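Local coordinates for DUF574 domain-containing protein (Thermobifida fusca, PDB 2QE6) that binds S-adenosylmethionine and is probably a methyltransferase, though its substrate is not known, at residues Leu82-Gly87 with Val108-Asp113. The protein carries 1 engineered substitution. Sequence-based numbering, arbitrary orientation. Where two conformers were deposited one is given.
Sequences LDLGSG and VYVDID. With SAM (S-adenosylmethionine), chain F.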
loop_
_atom_site.group_PDB
_atom_site.type_symbol
_atom_site.label_atom_id
_atom_site.label_comp_id
_atom_site.label_asym_id
_atom_site.label_seq_id
_atom_site.Cartn_x
_atom_site.Cartn_y
_atom_site.Cartn_z
ATOM N N LEU A 82 5.749 6.880 -6.261
ATOM C CA LEU A 82 6.352 6.726 -4.949
ATOM C C LEU A 82 5.455 5.800 -4.135
ATOM O O LEU A 82 4.317 6.131 -3.816
ATOM C CB LEU A 82 6.503 8.085 -4.262
ATOM C CG LEU A 82 7.153 8.093 -2.878
ATOM C CD1 LEU A 82 8.524 7.403 -2.894
ATOM C CD2 LEU A 82 7.255 9.546 -2.364
ATOM N N ASP A 83 5.957 4.610 -3.861
ATOM C CA ASP A 83 5.152 3.547 -3.296
ATOM C C ASP A 83 5.563 3.388 -1.836
ATOM O O ASP A 83 6.582 2.744 -1.504
ATOM C CB ASP A 83 5.362 2.278 -4.113
ATOM C CG ASP A 83 4.441 1.100 -3.703
ATOM O OD1 ASP A 83 3.619 1.224 -2.753
ATOM O OD2 ASP A 83 4.585 0.011 -4.349
ATOM N N LEU A 84 4.748 4.007 -0.963
ATOM C CA LEU A 84 5.040 4.110 0.454
ATOM C C LEU A 84 4.459 2.931 1.241
ATOM O O LEU A 84 3.242 2.694 1.213
ATOM C CB LEU A 84 4.424 5.388 1.001
ATOM C CG LEU A 84 4.956 6.681 0.347
ATOM C CD1 LEU A 84 4.101 7.861 0.818
ATOM C CD2 LEU A 84 6.449 6.921 0.625
ATOM N N GLY A 85 5.317 2.241 1.985
ATOM C CA GLY A 85 4.910 1.029 2.670
ATOM C C GLY A 85 4.734 -0.042 1.618
ATOM O O GLY A 85 3.702 -0.675 1.557
ATOM N N SER A 86 5.742 -0.240 0.782
ATOM C CA SER A 86 5.601 -1.087 -0.403
ATOM C C SER A 86 5.297 -2.554 -0.113
ATOM O O SER A 86 4.719 -3.263 -0.963
ATOM C CB SER A 86 6.919 -1.070 -1.202
ATOM O OG SER A 86 7.988 -1.565 -0.417
ATOM N N GLY A 87 5.791 -3.036 1.038
ATOM C CA GLY A 87 5.784 -4.453 1.370
ATOM C C GLY A 87 6.807 -5.295 0.638
ATOM O O GLY A 87 7.588 -4.791 -0.182
ATOM N N VAL A 108 9.789 4.247 -7.046
ATOM C CA VAL A 108 10.636 4.259 -5.875
ATOM C C VAL A 108 9.822 3.641 -4.753
ATOM O O VAL A 108 8.774 4.155 -4.407
ATOM C CB VAL A 108 11.077 5.687 -5.496
ATOM C CG1 VAL A 108 11.828 5.673 -4.131
ATOM C CG2 VAL A 108 11.933 6.322 -6.637
ATOM N N TYR A 109 10.298 2.509 -4.231
ATOM C CA TYR A 109 9.627 1.833 -3.143
ATOM C C TYR A 109 10.242 2.215 -1.794
ATOM O O TYR A 109 11.443 2.346 -1.669
ATOM C CB TYR A 109 9.748 0.321 -3.277
ATOM C CG TYR A 109 9.143 -0.370 -4.484
ATOM C CD1 TYR A 109 7.790 -0.656 -4.565
ATOM C CD2 TYR A 109 9.954 -0.834 -5.506
ATOM C CE1 TYR A 109 7.240 -1.382 -5.674
ATOM C CE2 TYR A 109 9.430 -1.550 -6.584
ATOM C CZ TYR A 109 8.073 -1.823 -6.663
ATOM O OH TYR A 109 7.629 -2.559 -7.771
ATOM N N VAL A 110 9.409 2.333 -0.769
ATOM C CA VAL A 110 9.868 2.691 0.571
ATOM C C VAL A 110 9.178 1.758 1.555
ATOM O O VAL A 110 7.965 1.575 1.473
ATOM C CB VAL A 110 9.501 4.163 0.907
ATOM C CG1 VAL A 110 10.001 4.564 2.306
ATOM C CG2 VAL A 110 10.081 5.089 -0.195
ATOM N N ASP A 111 9.958 1.129 2.434
ATOM C CA ASP A 111 9.404 0.319 3.496
ATOM C C ASP A 111 10.285 0.401 4.726
ATOM O O ASP A 111 11.452 0.621 4.633
ATOM C CB ASP A 111 9.179 -1.142 3.071
ATOM C CG ASP A 111 8.057 -1.825 3.886
ATOM O OD1 ASP A 111 8.289 -2.239 5.031
ATOM O OD2 ASP A 111 6.936 -1.973 3.378
ATOM N N ILE A 112 9.670 0.238 5.880
ATOM C CA ILE A 112 10.378 0.279 7.161
ATOM C C ILE A 112 11.069 -1.063 7.493
ATOM O O ILE A 112 12.064 -1.095 8.191
ATOM C CB ILE A 112 9.405 0.705 8.307
ATOM C CG1 ILE A 112 10.157 0.943 9.624
ATOM C CG2 ILE A 112 8.269 -0.324 8.479
ATOM C CD1 ILE A 112 11.231 1.990 9.535
ATOM N N ASP A 113 10.525 -2.168 6.995
ATOM C CA ASP A 113 11.112 -3.493 7.205
ATOM C C ASP A 113 12.365 -3.607 6.359
ATOM O O ASP A 113 12.261 -3.608 5.174
ATOM C CB ASP A 113 10.098 -4.604 6.802
ATOM C CG ASP A 113 10.491 -5.979 7.311
ATOM O OD1 ASP A 113 11.724 -6.203 7.480
ATOM O OD2 ASP A 113 9.587 -6.853 7.502
HETATM N N SAM F . 1.557 -1.620 0.134
HETATM C CA SAM F . 1.547 -3.135 0.088
HETATM C C SAM F . 0.190 -3.612 -0.382
HETATM O O SAM F . 0.077 -4.690 -0.955
HETATM O OXT SAM F . -0.819 -2.929 -0.164
HETATM C CB SAM F . 1.829 -3.859 1.419
HETATM C CG SAM F . 0.799 -3.639 2.538
HETATM S SD SAM F . 1.240 -4.327 4.169
HETATM C CE SAM F . 2.827 -5.031 3.663
HETATM C "C5'" SAM F . 1.855 -2.781 4.870
HETATM C "C4'" SAM F . 3.297 -2.319 4.623
HETATM O "O4'" SAM F . 3.450 -0.974 5.090
HETATM C "C3'" SAM F . 4.358 -3.139 5.374
HETATM O "O3'" SAM F . 5.376 -3.590 4.498
HETATM C "C2'" SAM F . 4.913 -2.234 6.462
HETATM O "O2'" SAM F . 6.248 -2.543 6.882
HETATM C "C1'" SAM F . 4.696 -0.879 5.796
HETATM N N9 SAM F . 4.637 0.180 6.805
HETATM C C8 SAM F . 3.717 0.368 7.834
HETATM N N7 SAM F . 4.055 1.495 8.514
HETATM C C5 SAM F . 5.167 2.025 7.913
HETATM C C6 SAM F . 5.911 3.183 8.186
HETATM N N6 SAM F . 5.563 3.972 9.240
HETATM N N1 SAM F . 6.996 3.452 7.369
HETATM C C2 SAM F . 7.353 2.615 6.292
HETATM N N3 SAM F . 6.619 1.462 6.029
HETATM C C4 SAM F . 5.538 1.201 6.835
#
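Asp111 reaches from the end of strand 106-111 to the glycine-rich turn after strand 80-84, where its OD2 takes the N-H of Gly87 at 2.8 Å, on the anti side and 32° out of the carboxylate plane. With CG anti to the backbone N (chi1 -154°), the carboxylate also meets the ribose of S-adenosylmethionine, OD1 accepting from O2' (2.8 Å) and OD2 from O3' (2.5 Å). The anti lone pair of OD1 receives Asp113 N, closing an Asx turn; with the Gly87 and ribose bonds this holds the carboxylate's rotation. Behind this site the parallel strands are tightly joined: Asp83 N gives Val108 O a nearly straight bond of 2.9 Å, Asp83 O accepts from Val110 N, and Val110 O takes Ser86 N and, weakly, Gly85 N. Leu82 CD1 touches both Val108 CG1 and Val110 CG2 on one face. On the other, Asp83 OD2 lies at the Tyr109 ring edge, 3.3 Å from CE1, while Thr94 hydrogen-bonds that oxygen. Contact with 82-87 stops after Asp111; the exposed Ile112 has its backbone N close to the ligand's N3. An alanine at Asp111 would probably leave both ribose hydroxyls and Gly87 N without their acceptor. This is the Rossmann-like methyltransferase arrangement: Gly85 and Gly87, both at positive phi, let the ligand lie close against the backbone, and the acid's paired oxygens are suited to recognising a ribose diol.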